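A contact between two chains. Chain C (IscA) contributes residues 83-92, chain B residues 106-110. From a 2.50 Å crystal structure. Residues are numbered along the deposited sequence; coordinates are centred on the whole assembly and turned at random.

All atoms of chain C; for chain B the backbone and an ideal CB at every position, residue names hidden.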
# COMPACT_ATOMS: atom_id res chain seq x y z
N GLU C 83 -19.65 -22.05 10.40
CA GLU C 83 -20.18 -22.63 9.18
C GLU C 83 -21.06 -21.65 8.42
O GLU C 83 -21.78 -20.87 9.02
CB GLU C 83 -21.03 -23.87 9.49
CG GLU C 83 -20.33 -25.07 10.20
CD GLU C 83 -19.15 -25.72 9.37
OE1 GLU C 83 -18.99 -25.50 8.12
OE2 GLU C 83 -18.38 -26.47 10.03
N ASP C 84 -21.05 -21.70 7.10
CA ASP C 84 -22.00 -20.94 6.29
C ASP C 84 -22.26 -21.70 5.02
O ASP C 84 -21.70 -22.77 4.86
CB ASP C 84 -21.52 -19.57 5.97
CG ASP C 84 -20.04 -19.53 5.43
OD1 ASP C 84 -19.62 -20.45 4.65
OD2 ASP C 84 -19.29 -18.55 5.79
N LEU C 85 -23.11 -21.16 4.14
CA LEU C 85 -23.38 -21.76 2.86
C LEU C 85 -22.15 -21.84 1.96
O LEU C 85 -22.11 -22.58 1.01
CB LEU C 85 -24.43 -20.95 2.14
CG LEU C 85 -25.80 -20.95 2.77
CD1 LEU C 85 -26.66 -20.28 1.81
CD2 LEU C 85 -26.25 -22.34 2.97
N MET C 86 -21.14 -21.06 2.21
CA MET C 86 -19.92 -21.30 1.49
C MET C 86 -19.06 -22.46 2.03
O MET C 86 -17.98 -22.66 1.52
CB MET C 86 -19.02 -20.02 1.56
CG MET C 86 -19.46 -18.89 0.65
SD MET C 86 -19.62 -19.68 -0.96
CE MET C 86 -17.84 -19.69 -1.35
N GLY C 87 -19.41 -23.15 3.11
CA GLY C 87 -18.42 -24.10 3.69
C GLY C 87 -17.72 -23.68 4.98
O GLY C 87 -17.19 -24.50 5.75
N GLY C 88 -17.73 -22.38 5.23
CA GLY C 88 -17.46 -21.89 6.55
C GLY C 88 -16.52 -20.77 6.29
O GLY C 88 -16.14 -20.55 5.17
N ALA C 89 -16.14 -20.05 7.33
CA ALA C 89 -15.11 -19.02 7.24
C ALA C 89 -14.61 -18.73 8.64
O ALA C 89 -15.36 -18.80 9.62
CB ALA C 89 -15.64 -17.77 6.61
N PHE C 90 -13.32 -18.44 8.74
CA PHE C 90 -12.77 -17.89 9.98
C PHE C 90 -13.32 -16.55 10.26
O PHE C 90 -13.62 -15.84 9.33
CB PHE C 90 -11.26 -17.83 9.88
CG PHE C 90 -10.67 -19.17 9.80
CD1 PHE C 90 -10.32 -19.71 8.56
CD2 PHE C 90 -10.59 -19.97 10.95
CE1 PHE C 90 -9.85 -21.02 8.49
CE2 PHE C 90 -10.06 -21.26 10.90
CZ PHE C 90 -9.70 -21.79 9.68
N ARG C 91 -13.47 -16.23 11.54
CA ARG C 91 -13.91 -14.92 11.99
C ARG C 91 -12.85 -14.46 12.86
O ARG C 91 -12.25 -15.26 13.55
CB ARG C 91 -15.14 -15.01 12.91
CG ARG C 91 -16.45 -15.02 12.23
CD ARG C 91 -16.71 -13.79 11.31
NE ARG C 91 -18.05 -13.98 10.74
CZ ARG C 91 -18.32 -14.78 9.70
NH1 ARG C 91 -17.32 -15.42 9.08
NH2 ARG C 91 -19.60 -14.93 9.30
N PHE C 92 -12.67 -13.16 12.93
CA PHE C 92 -11.64 -12.58 13.77
C PHE C 92 -12.15 -11.49 14.65
O PHE C 92 -12.86 -10.61 14.22
CB PHE C 92 -10.65 -11.92 12.87
CG PHE C 92 -9.98 -12.88 11.99
CD1 PHE C 92 -10.51 -13.16 10.74
CD2 PHE C 92 -8.85 -13.55 12.41
CE1 PHE C 92 -9.87 -14.08 9.89
CE2 PHE C 92 -8.21 -14.48 11.54
CZ PHE C 92 -8.70 -14.72 10.31
N UNK B 106 -16.80 -11.53 -2.52
CA UNK B 106 -17.12 -12.55 -3.51
C UNK B 106 -17.15 -13.95 -2.84
O UNK B 106 -18.04 -14.78 -3.12
CB UNK B 106 -16.10 -12.52 -4.65
N UNK B 107 -16.21 -14.17 -1.91
CA UNK B 107 -16.09 -15.44 -1.18
C UNK B 107 -17.00 -15.60 0.07
O UNK B 107 -17.19 -16.72 0.57
CB UNK B 107 -14.63 -15.60 -0.74
N UNK B 108 -17.59 -14.51 0.56
CA UNK B 108 -18.23 -14.52 1.89
C UNK B 108 -19.82 -14.38 1.92
O UNK B 108 -20.35 -13.53 1.16
CB UNK B 108 -17.62 -13.37 2.70
N UNK B 109 -20.52 -15.22 2.73
CA UNK B 109 -22.01 -15.08 3.15
C UNK B 109 -22.36 -15.26 4.69
O UNK B 109 -22.34 -16.39 5.18
CB UNK B 109 -22.82 -16.13 2.39
N UNK B 110 -22.67 -14.18 5.43
CA UNK B 110 -23.09 -14.29 6.85
C UNK B 110 -24.55 -13.91 7.06
O UNK B 110 -24.81 -12.94 7.80
CB UNK B 110 -22.21 -13.40 7.73

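Position 106 can be dismissed first. Its CA-to-CB bond points away from chain C, and no atom of the other stretch lies within 5.5 Å of the ideal CB. Phi/psi of -57/-38° is open to almost any residue, so chain C sets no preference here. The deposited residue is B:Ala106, whose methyl group makes no contact.

At position 107 the CA-to-CB bond runs sideways, and the ideal CB is 5.2 Å from C:Met86 CE. The backbone is close as well: the carbonyl O of 107 is 3.1 Å from C:Met86 CG. What chain C offers here is an apolar, flexible thioether ending in a methyl group. A medium or large apolar side chain, aliphatic or aromatic, could reach it, whereas a short one would leave the methyl uncovered from this side. The deposited residue is B:Phe107. Its chi1 of -147° lies between wells, and the ring's end comes nearer to chain C than the CB direction alone would suggest. C:Met86 CE sits 4.2 Å from the centroid of the B:Phe107 ring and 1° off the ring normal, a CH-pi contact over the face; the closest side-chain atoms are C:Met86 CE and B:Phe107 CE1, at 4.4 Å.

Position 108 is harder to read. Its CA-to-CB bond points away, and nothing of chain C is within 5.5 Å of the ideal CB, so a short side chain would make no contact. A long one could fold back toward C:Asp84, C:Ala89 and C:Arg91. The carboxylate of the first favours a positive charge, the guanidinium of the last a negative or neutral group, so the evidence is divided. The deposited residue is B:Arg108, and it does bend back, with chi2 and chi3 both m. Its CD packs 4.2 Å from C:Ala89 CB, while C:Asp84 OD2 comes no closer than 4.5 Å to that same CD, so no salt bridge results. The two guanidinium groups approach each other closely: B:Arg108 CZ lies over one face of the C:Arg91 group, and C:Arg91 NH2 over one face of the B:Arg108 group. B:Arg108 NH1 and C:Arg91 NH2 are 2.6 Å apart, a close approach of like charges between two donors, which cannot be a hydrogen bond.

At position 109 the CA-to-CB bond runs sideways, alongside a mixed surface: the ideal CB is 4.7 Å from C:Met86 CG and 5.1 Å from both C:Leu85 CB and C:Asp84 CB. Its carbonyl O is 3.4 Å from C:Asp84 CB. Phi/psi of -133/106° is extended, which suits beta-branched residues such as valine, isoleucine or threonine; the apolar C:Met86 nearby would also accept leucine. The deposited B:Val109, chi1 t, places CG2 4.0 Å from C:Met86 CG.

At position 110 the CA-to-CB bond also runs sideways, with the ideal CB 3.4 Å from C:Arg91 NH2. A small polar side chain, or an acidic one answering the charge, would be reasonable. The deposited B:Ser110 brings CB to 3.3 Å from C:Arg91 NH2, while its OG accepts a weak hydrogen bond from B:Arg108 NH2 at 3.1 Å.

Chain B 106-110: AFRVS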
# COMPACT_ATOMS: atom_id res chain seq x y z
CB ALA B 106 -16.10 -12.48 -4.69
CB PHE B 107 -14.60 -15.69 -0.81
CG PHE B 107 -14.20 -17.16 -0.80
CD1 PHE B 107 -13.87 -17.82 -1.97
CD2 PHE B 107 -14.14 -17.87 0.38
CE1 PHE B 107 -13.50 -19.18 -1.98
CE2 PHE B 107 -13.77 -19.23 0.37
CZ PHE B 107 -13.44 -19.87 -0.82
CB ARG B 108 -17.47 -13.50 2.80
CG ARG B 108 -16.78 -14.10 4.10
CD ARG B 108 -17.79 -14.37 5.26
NE ARG B 108 -17.96 -13.19 6.11
CZ ARG B 108 -19.00 -12.94 6.89
NH1 ARG B 108 -19.99 -13.82 6.95
NH2 ARG B 108 -19.06 -11.84 7.63
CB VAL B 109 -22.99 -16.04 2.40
CG1 VAL B 109 -24.43 -15.45 2.41
CG2 VAL B 109 -22.49 -16.37 0.96
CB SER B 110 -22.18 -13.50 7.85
OG SER B 110 -22.10 -12.09 7.58
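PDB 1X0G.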